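Long-range contacts in tyrosinase (Aspergillus oryzae, PDB 6JU5), which probably catalyses the oxidation of L-tyrosine and L-dopa to L-dopaquinone by molecular oxygen at a dinuclear copper centre: residues B[152-157]-B[453-458]; B[235-240]-B[367-372]; B[241-246]-B[351-356]; B[558-563]-B[582-587]. The protein carries 1 engineered substitution. One frame throughout, in Å; residues are numbered along the deposited sequence.

Contact 1 of 4, residues B[152-157]-B[453-458]; sequences FARFAR and SDLYGQ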
loop_
_atom_site.group_PDB
_atom_site.type_symbol
_atom_site.label_atom_id
_atom_site.label_comp_id
_atom_site.label_asym_id
_atom_site.label_seq_id
_atom_site.Cartn_x
_atom_site.Cartn_y
_atom_site.Cartn_z
ATOM N N PHE B 152 10.911 16.066 -6.490
ATOM C CA PHE B 152 9.877 15.970 -5.464
ATOM C C PHE B 152 9.030 17.236 -5.358
ATOM O O PHE B 152 7.936 17.197 -4.765
ATOM C CB PHE B 152 10.519 15.601 -4.122
ATOM C CG PHE B 152 11.678 16.451 -3.649
ATOM C CD1 PHE B 152 11.494 17.785 -3.295
ATOM C CD2 PHE B 152 12.962 15.935 -3.531
ATOM C CE1 PHE B 152 12.516 18.590 -2.844
ATOM C CE2 PHE B 152 13.998 16.729 -3.073
ATOM C CZ PHE B 152 13.786 18.047 -2.717
ATOM N N ALA B 153 9.472 18.365 -5.910
ATOM C CA ALA B 153 8.729 19.618 -5.756
ATOM C C ALA B 153 7.933 20.027 -6.987
ATOM O O ALA B 153 7.323 21.101 -6.970
ATOM C CB ALA B 153 9.683 20.749 -5.377
ATOM N N ARG B 154 7.958 19.221 -8.047
ATOM C CA ARG B 154 7.269 19.558 -9.294
ATOM C C ARG B 154 5.960 18.797 -9.391
ATOM O O ARG B 154 5.918 17.601 -9.063
ATOM C CB ARG B 154 8.170 19.182 -10.476
ATOM C CG ARG B 154 7.547 19.459 -11.838
ATOM C CD ARG B 154 8.527 19.036 -12.926
ATOM N NE ARG B 154 8.006 19.298 -14.262
ATOM C CZ ARG B 154 8.420 18.675 -15.357
ATOM N NH1 ARG B 154 9.358 17.748 -15.263
ATOM N NH2 ARG B 154 7.885 18.982 -16.535
ATOM N N PHE B 155 4.882 19.468 -9.810
ATOM C CA PHE B 155 3.648 18.703 -9.988
ATOM C C PHE B 155 3.833 17.585 -11.005
ATOM O O PHE B 155 4.463 17.771 -12.063
ATOM C CB PHE B 155 2.501 19.600 -10.448
ATOM C CG PHE B 155 2.055 20.609 -9.426
ATOM C CD1 PHE B 155 1.674 20.208 -8.164
ATOM C CD2 PHE B 155 1.978 21.961 -9.750
ATOM C CE1 PHE B 155 1.205 21.109 -7.228
ATOM C CE2 PHE B 155 1.544 22.874 -8.805
ATOM C CZ PHE B 155 1.154 22.447 -7.545
ATOM N N ALA B 156 3.269 16.422 -10.699
ATOM C CA ALA B 156 3.440 15.269 -11.581
ATOM C C ALA B 156 2.580 15.452 -12.816
ATOM O O ALA B 156 1.632 16.247 -12.828
ATOM C CB ALA B 156 3.059 14.011 -10.819
ATOM N N ARG B 157 2.903 14.755 -13.907
ATOM C CA ARG B 157 2.042 14.957 -15.081
ATOM C C ARG B 157 0.807 14.060 -14.968
ATOM O O ARG B 157 0.910 12.912 -14.538
ATOM C CB ARG B 157 2.770 14.715 -16.396
ATOM N N SER B 453 10.771 29.694 -11.516
ATOM C CA SER B 453 9.415 30.189 -11.271
ATOM C C SER B 453 8.392 29.294 -11.962
ATOM O O SER B 453 7.343 28.958 -11.402
ATOM C CB SER B 453 9.296 31.643 -11.709
ATOM O OG SER B 453 7.945 32.092 -11.729
ATOM N N ASP B 454 8.680 28.860 -13.183
ATOM C CA ASP B 454 7.724 28.049 -13.935
ATOM C C ASP B 454 7.524 26.675 -13.289
ATOM O O ASP B 454 6.413 26.139 -13.267
ATOM C CB ASP B 454 8.197 27.893 -15.377
ATOM C CG ASP B 454 7.872 29.070 -16.276
ATOM O OD1 ASP B 454 6.999 29.885 -15.913
ATOM O OD2 ASP B 454 8.507 29.174 -17.349
ATOM N N LEU B 455 8.608 26.118 -12.741
ATOM C CA LEU B 455 8.555 24.792 -12.140
ATOM C C LEU B 455 7.991 24.794 -10.721
ATOM O O LEU B 455 7.280 23.855 -10.368
ATOM C CB LEU B 455 9.963 24.182 -12.094
ATOM C CG LEU B 455 10.497 23.682 -13.440
ATOM C CD1 LEU B 455 11.962 23.307 -13.280
ATOM C CD2 LEU B 455 9.679 22.492 -13.920
ATOM N N TYR B 456 8.354 25.787 -9.916
ATOM C CA TYR B 456 8.160 25.739 -8.475
ATOM C C TYR B 456 7.351 26.912 -7.958
ATOM O O TYR B 456 6.940 26.839 -6.795
ATOM C CB TYR B 456 9.507 25.656 -7.713
ATOM C CG TYR B 456 10.348 24.537 -8.310
ATOM C CD1 TYR B 456 9.868 23.222 -8.319
ATOM C CD2 TYR B 456 11.589 24.805 -8.874
ATOM C CE1 TYR B 456 10.623 22.200 -8.861
ATOM C CE2 TYR B 456 12.350 23.793 -9.436
ATOM C CZ TYR B 456 11.850 22.502 -9.417
ATOM O OH TYR B 456 12.599 21.500 -10.001
ATOM N N GLY B 457 7.103 27.952 -8.747
ATOM C CA GLY B 457 6.542 29.178 -8.193
ATOM C C GLY B 457 5.108 29.474 -8.582
ATOM O O GLY B 457 4.473 30.359 -7.995
ATOM N N GLN B 458 4.554 28.775 -9.569
ATOM C CA GLN B 458 3.270 29.187 -10.115
ATOM C C GLN B 458 2.137 29.087 -9.125
ATOM O O GLN B 458 1.309 29.988 -8.941
ATOM C CB GLN B 458 3.012 28.330 -11.375
ATOM C CG GLN B 458 3.975 28.703 -12.505
ATOM C CD GLN B 458 3.571 28.134 -13.847
ATOM O OE1 GLN B 458 2.565 28.559 -14.420
ATOM N NE2 GLN B 458 4.329 27.185 -14.383
HETATM O O HOH W 1 5.271 22.054 -10.956
#

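Contact 2 of 4, residues B[235-240]-B[367-372]; sequences QSTTKY and AYDPIF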
loop_
_atom_site.group_PDB
_atom_site.type_symbol
_atom_site.label_atom_id
_atom_site.label_comp_id
_atom_site.label_asym_id
_atom_site.label_seq_id
_atom_site.Cartn_x
_atom_site.Cartn_y
_atom_site.Cartn_z
ATOM N N GLN B 235 13.360 -7.899 5.553
ATOM C CA GLN B 235 14.123 -8.427 4.436
ATOM C C GLN B 235 14.192 -7.432 3.284
ATOM O O GLN B 235 15.167 -7.387 2.545
ATOM C CB GLN B 235 13.444 -9.723 3.976
ATOM C CG GLN B 235 14.039 -10.367 2.742
ATOM C CD GLN B 235 13.268 -11.610 2.333
ATOM O OE1 GLN B 235 12.341 -12.044 3.026
ATOM N NE2 GLN B 235 13.630 -12.187 1.195
ATOM N N SER B 236 13.125 -6.659 3.105
ATOM C CA SER B 236 13.025 -5.639 2.070
ATOM C C SER B 236 12.761 -4.267 2.688
ATOM O O SER B 236 12.196 -4.127 3.779
ATOM C CB SER B 236 11.894 -5.969 1.086
ATOM O OG SER B 236 12.282 -7.085 0.285
ATOM N N THR B 237 13.147 -3.257 1.928
ATOM C CA THR B 237 12.805 -1.883 2.256
ATOM C C THR B 237 11.299 -1.690 2.128
ATOM O O THR B 237 10.616 -2.385 1.360
ATOM C CB THR B 237 13.611 -0.890 1.411
ATOM O OG1 THR B 237 13.380 -1.151 0.017
ATOM C CG2 THR B 237 15.109 -1.046 1.642
ATOM N N THR B 238 10.771 -0.742 2.902
ATOM C CA THR B 238 9.329 -0.507 2.938
ATOM C C THR B 238 9.024 0.976 3.105
ATOM O O THR B 238 9.841 1.703 3.685
ATOM C CB THR B 238 8.686 -1.340 4.070
ATOM O OG1 THR B 238 7.265 -1.156 4.079
ATOM C CG2 THR B 238 9.170 -0.879 5.434
ATOM N N LYS B 239 7.879 1.406 2.592
ATOM C CA LYS B 239 7.360 2.761 2.828
ATOM C C LYS B 239 6.055 2.637 3.631
ATOM O O LYS B 239 5.108 2.044 3.107
ATOM C CB LYS B 239 7.108 3.487 1.503
ATOM C CG LYS B 239 8.359 3.609 0.629
ATOM C CD LYS B 239 7.993 4.109 -0.761
ATOM C CE LYS B 239 9.184 4.263 -1.687
ATOM N NZ LYS B 239 9.849 2.936 -1.862
ATOM N N TYR B 240 6.024 3.135 4.865
ATOM C CA TYR B 240 4.864 3.090 5.755
ATOM C C TYR B 240 4.453 1.659 6.101
ATOM O O TYR B 240 3.346 1.442 6.598
ATOM C CB TYR B 240 3.648 3.866 5.208
ATOM C CG TYR B 240 3.912 5.352 5.144
ATOM C CD1 TYR B 240 4.593 5.912 4.070
ATOM C CD2 TYR B 240 3.498 6.199 6.178
ATOM C CE1 TYR B 240 4.848 7.263 4.020
ATOM C CE2 TYR B 240 3.759 7.563 6.118
ATOM C CZ TYR B 240 4.431 8.095 5.038
ATOM O OH TYR B 240 4.670 9.450 5.009
ATOM N N ALA B 367 19.432 4.675 3.043
ATOM C CA ALA B 367 20.129 4.470 1.774
ATOM C C ALA B 367 19.768 3.136 1.133
ATOM O O ALA B 367 19.991 2.973 -0.073
ATOM C CB ALA B 367 21.645 4.629 1.939
ATOM N N TYR B 368 19.183 2.180 1.863
ATOM C CA TYR B 368 18.777 0.926 1.223
ATOM C C TYR B 368 17.578 1.139 0.312
ATOM O O TYR B 368 17.375 0.350 -0.606
ATOM C CB TYR B 368 18.516 -0.178 2.277
ATOM C CG TYR B 368 19.810 -0.503 2.992
ATOM C CD1 TYR B 368 20.767 -1.311 2.370
ATOM C CD2 TYR B 368 20.109 0.030 4.237
ATOM C CE1 TYR B 368 21.971 -1.617 2.990
ATOM C CE2 TYR B 368 21.321 -0.246 4.855
ATOM C CZ TYR B 368 22.242 -1.070 4.230
ATOM O OH TYR B 368 23.457 -1.348 4.823
ATOM N N ASP B 369 16.718 2.132 0.545
ATOM C CA ASP B 369 15.552 2.280 -0.340
ATOM C C ASP B 369 16.011 2.874 -1.669
ATOM O O ASP B 369 16.643 3.943 -1.636
ATOM C CB ASP B 369 14.521 3.196 0.326
ATOM C CG ASP B 369 13.211 3.229 -0.438
ATOM O OD1 ASP B 369 13.231 3.310 -1.686
ATOM O OD2 ASP B 369 12.140 3.204 0.214
ATOM N N PRO B 370 15.742 2.246 -2.804
ATOM C CA PRO B 370 16.219 2.797 -4.074
ATOM C C PRO B 370 15.839 4.254 -4.318
ATOM O O PRO B 370 16.544 4.956 -5.068
ATOM C CB PRO B 370 15.597 1.859 -5.123
ATOM C CG PRO B 370 15.494 0.549 -4.379
ATOM C CD PRO B 370 15.065 0.941 -2.988
ATOM N N ILE B 371 14.728 4.733 -3.755
ATOM C CA ILE B 371 14.375 6.143 -3.957
ATOM C C ILE B 371 15.361 7.084 -3.288
ATOM O O ILE B 371 15.470 8.274 -3.682
ATOM C CB ILE B 371 12.942 6.454 -3.478
ATOM C CG1 ILE B 371 12.416 7.758 -4.092
ATOM C CG2 ILE B 371 12.860 6.401 -1.952
ATOM C CD1 ILE B 371 10.985 8.065 -3.737
ATOM N N PHE B 372 16.129 6.594 -2.307
ATOM C CA PHE B 372 17.152 7.424 -1.655
ATOM C C PHE B 372 18.020 8.148 -2.676
ATOM O O PHE B 372 18.279 9.359 -2.575
ATOM C CB PHE B 372 18.026 6.549 -0.742
ATOM C CG PHE B 372 19.196 7.257 -0.135
ATOM C CD1 PHE B 372 20.423 7.359 -0.791
ATOM C CD2 PHE B 372 19.098 7.828 1.136
ATOM C CE1 PHE B 372 21.487 8.028 -0.216
ATOM C CE2 PHE B 372 20.162 8.463 1.747
ATOM C CZ PHE B 372 21.370 8.535 1.072
HETATM O O HOH W 2 11.264 0.376 -0.557
HETATM O O HOH W 3 11.351 3.925 2.742
HETATM O O HOH W 4 11.668 3.040 -3.956
#

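Contact 3 of 4, residues B[241-246]-B[351-356]; sequences GLLENY and DLKLWG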
loop_
_atom_site.group_PDB
_atom_site.type_symbol
_atom_site.label_atom_id
_atom_site.label_comp_id
_atom_site.label_asym_id
_atom_site.label_seq_id
_atom_site.Cartn_x
_atom_site.Cartn_y
_atom_site.Cartn_z
ATOM N N GLY B 241 5.307 0.652 5.906
ATOM C CA GLY B 241 4.900 -0.717 6.130
ATOM C C GLY B 241 5.004 -1.258 7.537
ATOM O O GLY B 241 4.411 -2.331 7.757
ATOM N N LEU B 242 5.762 -0.605 8.416
ATOM C CA LEU B 242 5.992 -1.152 9.757
ATOM C C LEU B 242 5.036 -0.508 10.743
ATOM O O LEU B 242 5.139 0.706 11.023
ATOM C CB LEU B 242 7.450 -0.915 10.176
ATOM C CG LEU B 242 8.498 -1.345 9.141
ATOM C CD1 LEU B 242 9.900 -1.003 9.614
ATOM C CD2 LEU B 242 8.349 -2.832 8.844
ATOM N N LEU B 243 4.108 -1.305 11.260
ATOM C CA LEU B 243 3.155 -0.851 12.258
ATOM C C LEU B 243 3.186 -1.850 13.417
ATOM O O LEU B 243 3.299 -3.069 13.214
ATOM C CB LEU B 243 1.709 -0.775 11.728
ATOM C CG LEU B 243 1.343 0.360 10.773
ATOM C CD1 LEU B 243 1.896 0.083 9.382
ATOM C CD2 LEU B 243 -0.163 0.569 10.675
ATOM N N GLU B 244 3.062 -1.329 14.622
ATOM C CA GLU B 244 2.939 -2.177 15.805
ATOM C C GLU B 244 1.665 -3.011 15.745
ATOM O O GLU B 244 0.658 -2.631 15.150
ATOM C CB GLU B 244 2.931 -1.298 17.050
ATOM C CG GLU B 244 3.161 -2.017 18.371
ATOM C CD GLU B 244 3.206 -1.043 19.534
ATOM O OE1 GLU B 244 2.463 -0.036 19.530
ATOM O OE2 GLU B 244 3.992 -1.275 20.475
ATOM N N ASN B 245 1.663 -4.190 16.355
ATOM C CA ASN B 245 0.413 -4.927 16.546
ATOM C C ASN B 245 0.064 -5.748 15.320
ATOM O O ASN B 245 -1.094 -6.202 15.175
ATOM C CB ASN B 245 -0.738 -3.983 16.935
ATOM N N TYR B 246 1.013 -5.991 14.437
ATOM C CA TYR B 246 0.870 -6.934 13.328
ATOM C C TYR B 246 1.908 -8.023 13.538
ATOM O O TYR B 246 2.897 -7.811 14.243
ATOM C CB TYR B 246 1.027 -6.265 11.941
ATOM C CG TYR B 246 -0.107 -5.277 11.757
ATOM C CD1 TYR B 246 -1.332 -5.674 11.234
ATOM C CD2 TYR B 246 0.040 -3.968 12.209
ATOM C CE1 TYR B 246 -2.358 -4.752 11.108
ATOM C CE2 TYR B 246 -0.990 -3.065 12.102
ATOM C CZ TYR B 246 -2.191 -3.454 11.540
ATOM O OH TYR B 246 -3.198 -2.527 11.467
ATOM N N ASP B 351 -9.655 3.274 13.514
ATOM C CA ASP B 351 -9.958 2.442 12.356
ATOM C C ASP B 351 -9.021 2.756 11.193
ATOM O O ASP B 351 -8.333 1.888 10.649
ATOM C CB ASP B 351 -11.396 2.687 11.884
ATOM N N LEU B 352 -9.044 4.029 10.799
ATOM C CA LEU B 352 -8.124 4.509 9.770
ATOM C C LEU B 352 -6.738 4.731 10.369
ATOM O O LEU B 352 -6.578 5.510 11.302
ATOM C CB LEU B 352 -8.647 5.787 9.114
ATOM C CG LEU B 352 -7.664 6.494 8.179
ATOM C CD1 LEU B 352 -7.410 5.641 6.948
ATOM C CD2 LEU B 352 -8.174 7.874 7.805
ATOM N N LYS B 353 -5.775 3.999 9.815
ATOM C CA LYS B 353 -4.437 4.022 10.406
ATOM C C LYS B 353 -3.482 4.753 9.466
ATOM O O LYS B 353 -3.009 4.244 8.459
ATOM C CB LYS B 353 -3.984 2.601 10.727
ATOM C CG LYS B 353 -4.912 1.897 11.711
ATOM C CD LYS B 353 -4.406 0.496 12.030
ATOM C CE LYS B 353 -5.579 -0.403 12.406
ATOM N NZ LYS B 353 -6.287 0.171 13.581
ATOM N N LEU B 354 -3.219 6.007 9.790
ATOM C CA LEU B 354 -2.440 6.912 8.967
ATOM C C LEU B 354 -0.955 6.837 9.258
ATOM O O LEU B 354 -0.158 7.457 8.558
ATOM C CB LEU B 354 -2.968 8.341 9.182
ATOM C CG LEU B 354 -4.349 8.589 8.568
ATOM C CD1 LEU B 354 -4.904 9.934 9.013
ATOM C CD2 LEU B 354 -4.262 8.473 7.056
ATOM N N TRP B 355 -0.566 6.067 10.262
ATOM C CA TRP B 355 0.833 5.928 10.626
ATOM C C TRP B 355 1.426 4.749 9.865
ATOM O O TRP B 355 0.824 4.185 8.964
ATOM C CB TRP B 355 0.991 5.802 12.137
ATOM C CG TRP B 355 0.360 4.624 12.802
ATOM C CD1 TRP B 355 0.962 3.441 13.114
ATOM C CD2 TRP B 355 -1.001 4.530 13.251
ATOM N NE1 TRP B 355 0.064 2.610 13.725
ATOM C CE2 TRP B 355 -1.147 3.251 13.823
ATOM C CE3 TRP B 355 -2.111 5.399 13.229
ATOM C CZ2 TRP B 355 -2.360 2.811 14.370
ATOM C CZ3 TRP B 355 -3.313 4.962 13.766
ATOM C CH2 TRP B 355 -3.419 3.676 14.328
ATOM N N GLY B 356 2.628 4.359 10.264
ATOM C CA GLY B 356 3.407 3.332 9.591
ATOM C C GLY B 356 4.796 3.879 9.306
ATOM O O GLY B 356 4.925 5.044 8.905
HETATM O O HOH W 5 -0.262 -0.144 14.873
#

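Contact 4 of 4, residues B[558-563]-B[582-587]; sequences GEVPTP and VALHKT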
loop_
_atom_site.group_PDB
_atom_site.type_symbol
_atom_site.label_atom_id
_atom_site.label_comp_id
_atom_site.label_asym_id
_atom_site.label_seq_id
_atom_site.Cartn_x
_atom_site.Cartn_y
_atom_site.Cartn_z
ATOM N N GLY B 558 -8.534 39.088 13.588
ATOM C CA GLY B 558 -7.351 39.829 13.177
ATOM C C GLY B 558 -6.156 39.569 14.061
ATOM O O GLY B 558 -5.064 40.092 13.831
ATOM N N GLU B 559 -6.332 38.749 15.090
ATOM C CA GLU B 559 -5.225 38.470 15.997
ATOM C C GLU B 559 -4.159 37.594 15.354
ATOM O O GLU B 559 -4.445 36.643 14.631
ATOM C CB GLU B 559 -5.757 37.765 17.253
ATOM N N VAL B 560 -2.903 37.905 15.652
ATOM C CA VAL B 560 -1.782 37.057 15.264
ATOM C C VAL B 560 -1.785 35.773 16.080
ATOM O O VAL B 560 -1.890 35.840 17.317
ATOM C CB VAL B 560 -0.453 37.813 15.505
ATOM C CG1 VAL B 560 -0.186 37.894 17.002
ATOM C CG2 VAL B 560 0.719 37.155 14.797
ATOM N N PRO B 561 -1.656 34.601 15.473
ATOM C CA PRO B 561 -1.687 33.375 16.285
ATOM C C PRO B 561 -0.398 33.136 17.052
ATOM O O PRO B 561 0.698 33.403 16.577
ATOM C CB PRO B 561 -1.861 32.271 15.229
ATOM C CG PRO B 561 -1.170 32.843 14.022
ATOM C CD PRO B 561 -1.512 34.313 14.036
ATOM N N THR B 562 -0.559 32.575 18.247
ATOM C CA THR B 562 0.558 31.971 18.951
ATOM C C THR B 562 0.918 30.637 18.321
ATOM O O THR B 562 0.086 29.733 18.262
ATOM C CB THR B 562 0.195 31.760 20.436
ATOM O OG1 THR B 562 0.088 33.054 21.052
ATOM C CG2 THR B 562 1.269 30.932 21.118
ATOM N N PRO B 563 2.122 30.430 17.815
ATOM C CA PRO B 563 2.411 29.078 17.297
ATOM C C PRO B 563 2.400 28.082 18.447
ATOM O O PRO B 563 3.090 28.315 19.442
ATOM C CB PRO B 563 3.814 29.227 16.718
ATOM C CG PRO B 563 3.946 30.696 16.451
ATOM C CD PRO B 563 3.244 31.349 17.621
ATOM N N VAL B 582 10.278 28.080 18.745
ATOM C CA VAL B 582 9.427 28.418 17.609
ATOM C C VAL B 582 9.036 29.886 17.678
ATOM O O VAL B 582 8.660 30.362 18.758
ATOM C CB VAL B 582 8.169 27.524 17.589
ATOM C CG1 VAL B 582 7.267 27.847 16.405
ATOM C CG2 VAL B 582 8.590 26.057 17.536
ATOM N N ALA B 583 9.144 30.589 16.554
ATOM C CA ALA B 583 8.612 31.943 16.511
ATOM C C ALA B 583 7.988 32.243 15.151
ATOM O O ALA B 583 8.299 31.633 14.127
ATOM C CB ALA B 583 9.688 32.965 16.851
ATOM N N LEU B 584 7.065 33.193 15.170
ATOM C CA LEU B 584 6.427 33.660 13.938
ATOM C C LEU B 584 6.934 35.051 13.581
ATOM O O LEU B 584 7.024 35.904 14.476
ATOM C CB LEU B 584 4.912 33.689 14.165
ATOM C CG LEU B 584 4.071 34.162 12.972
ATOM C CD1 LEU B 584 4.105 33.152 11.836
ATOM C CD2 LEU B 584 2.646 34.404 13.455
ATOM N N HIS B 585 7.298 35.270 12.322
ATOM C CA HIS B 585 7.899 36.514 11.859
ATOM C C HIS B 585 7.134 37.063 10.657
ATOM O O HIS B 585 6.645 36.286 9.821
ATOM C CB HIS B 585 9.357 36.327 11.434
ATOM C CG HIS B 585 10.159 35.600 12.452
ATOM N ND1 HIS B 585 11.003 36.211 13.345
ATOM C CD2 HIS B 585 10.201 34.275 12.721
ATOM C CE1 HIS B 585 11.546 35.293 14.125
ATOM N NE2 HIS B 585 11.079 34.108 13.761
ATOM N N LYS B 586 7.041 38.385 10.567
ATOM C CA LYS B 586 6.271 39.071 9.542
ATOM C C LYS B 586 7.142 40.064 8.778
ATOM O O LYS B 586 7.964 40.766 9.370
ATOM C CB LYS B 586 5.105 39.853 10.157
ATOM C CG LYS B 586 4.242 40.606 9.282
ATOM C CD LYS B 586 3.085 41.346 9.885
ATOM N N THR B 587 6.890 40.167 7.477
ATOM C CA THR B 587 7.426 41.334 6.769
ATOM C C THR B 587 6.332 41.964 5.921
ATOM O O THR B 587 5.371 41.297 5.539
ATOM C CB THR B 587 8.640 40.969 5.897
ATOM O OG1 THR B 587 9.158 42.161 5.269
ATOM C CG2 THR B 587 8.249 40.031 4.762
#

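Contact 1 of 4, residues B[152-157]-B[453-458]
Arg154 and Leu455 cross at a slant, and beside them Ala153 leans on the ring of Tyr456. The arginine chain leaves the backbone with CG opposite the backbone N (chi1 179°) and stays fully extended as far as NE. Its CB lies 4.2 Å from Tyr456 CE1, at the near rim of the ring. CD then passes 3.8 Å from Leu455 CD2, and NE comes to 3.6 Å from the same methyl, which meets the guanidinium obliquely. Beyond it, NH1 forms salt bridges with Asp25 and Asp28, while the aliphatic stem rests on the leucine. The contact brings the loop after helix 135-144, part of the common central domain of tyrosinase, against the last turn of helix 445-456; the side chain of Ala153 is about 11 Å from that of the copper ligand His332. Tyr456 is gripped from several directions. Leu455 CB sits 3.5 Å above the centre of one ring face, Ala153 O lies in the ring plane at the edge, 3.6 Å from CD1, and Ala153 CB packs 3.8 Å from that same CD1. The phenol oxygen is bonded to Asp151 and to Arg381 of helix 371-389, which fixes the ring at its far end. Ala153 O also accepts from Gln284. Between the backbones, a water accepts from Phe155 N and donates to Leu455 O, 2.8 Å from the water oxygen.

Contact 2 of 4, residues B[235-240]-B[367-372]
The two chain pieces run 43° apart and come nearest at Thr237 and Asp369, whose CA atoms are 5.6 Å from each other. Asp369-Pro370 opens the tyrosinase copper-binding signature and the turn into helix 371-389, which carries the copper ligand His376; Asp369 OD1 caps this start by accepting from Ile371 N at 2.9 Å, an Asx turn. Thr237 CG2 packs against the residue before the aspartate, 3.6 Å from Tyr368 CB, while its OG1 is turned toward Pro370 CD and is bonded to Phe200 N. The charged pair is Lys239 with Asp369. Their side chains meet at about a right angle: the lysine is extended until its last torsion (chi4 60°), which bends NZ over to the carboxylate. NZ reaches the syn lone pair of OD2 at 3.1 Å in a salt bridge and OD1 only weakly; Gln256 gives it a further partner. All these residues are buried, so the pairing, consistent with a carboxylate kept ionised, sits in the protein interior together with several waters. One water donates to both Thr238 O and Asp369 OD2. Another, 2.8 Å from Lys239 NZ, accepts from it and donates to Asp369 OD1, again over 2.8 Å.

Contact 3 of 4, residues B[241-246]-B[351-356]
Leu243 and Trp355 are turned into each other by their first torsions: the leucine CG lies beside its own backbone N (chi1 -74°), and the indole is set between backbone N and carbonyl carbon (chi1 62°). Next along the chain is a classic beta bulge, in which Gly241 and Leu242 both face Ala357 of the short strand 356-357. Leu243 CD2 reaches Trp355 NE1 at 3.7 Å, approaching the ring system obliquely, and CG lies 3.9 Å from Trp355 CD1. One face of the indole is partly covered by Lys353 CB, toward its rim. A water in the plane of the ring accepts from NE1 at 3.0 Å and donates to Glu244 O, which satisfies the buried N-H. Farther along, Tyr246 OH touches the aliphatic part of Lys353, 3.3 Å from both CD and CE, while NZ is bonded to His350 O. The contact also belongs to the dimer: Tyr246 meets Trp258 of the second subunit edge-to-face, and Leu243 packs on Leu259 of that subunit. Gly356, lacking a side chain, lets the leucine come close, with Leu243 CD1 at 3.6 Å from its CA. That same Gly356 CA points a C-H at Leu242 O, 3.5 Å away, with an angle of 142° at the hydrogen.

Contact 4 of 4, residues B[558-563]-B[582-587]
Leu584 puts its side chain between Val560 and Pro563, with Pro561 touching the same methyl as the valine. Its CG stands opposite the backbone N (chi1 180°), which carries the branch off the strand toward the loop; with chi2 69° setting CD1 to one side, CD2 continues the chain outward, roughly anti to CA. CD2 meets Val560 CG2 at 3.6 Å; the two side chains slide past each other in opposite directions. The same methyl lies 3.8 Å from Pro561 O and 4.2 Å from CG of the Pro561 ring, which crosses the leucine at about a right angle. Nearer the backbone, Leu584 CB receives Pro563 CG at 3.9 Å. In Val560, CG1 occupies the crowded position between backbone N and carbonyl carbon, leaving CG2 to make the contact. Val582 uses one branch: CG1, opposite its backbone N, packs 3.7 Å from Pro563 CB. The two proline rings give the loop stiff apolar surfaces, and the side chains meet by apolar packing. Segment 558-563, of the tyrosinase C-terminal domain family, lies well away from the copper site. The segments run nearly antiparallel, 161° apart, yet strand 604-611 stands between 563-568 and 580-588 in the mixed sheet, bonding Pro563 through Lys610 and Val582 through Gly609. Ile492 of strand 489-494 packs on Pro563 and Val582, Phe494 on Pro561 and Leu584, Leu474 of strand 470-478 on Pro563, and Val606 on Val560.

Overall arrangement
Contacts 2 and 3 belong together: both lie in the common central domain, their centres about 17 Å apart, and they touch where Tyr240 CD2 meets Gly356 O. Contact 2 is the polar, watered interior beside the copper site, while contact 3, farther out, is mostly apolar and shares its surface with the second subunit. Contact 1, partly buried, is mixed in character and joins the loop after helix 135-144 to the end of helix 445-456; its Tyr456 is bonded to Arg381 of helix 371-389, the helix contact 2 caps. Contact 4 stands alone in the mixed sheet of the C-terminal part of the chain, about 38 Å from contact 2 between centres and on the opposite side of the chain's centre, with almost wholly apolar packing.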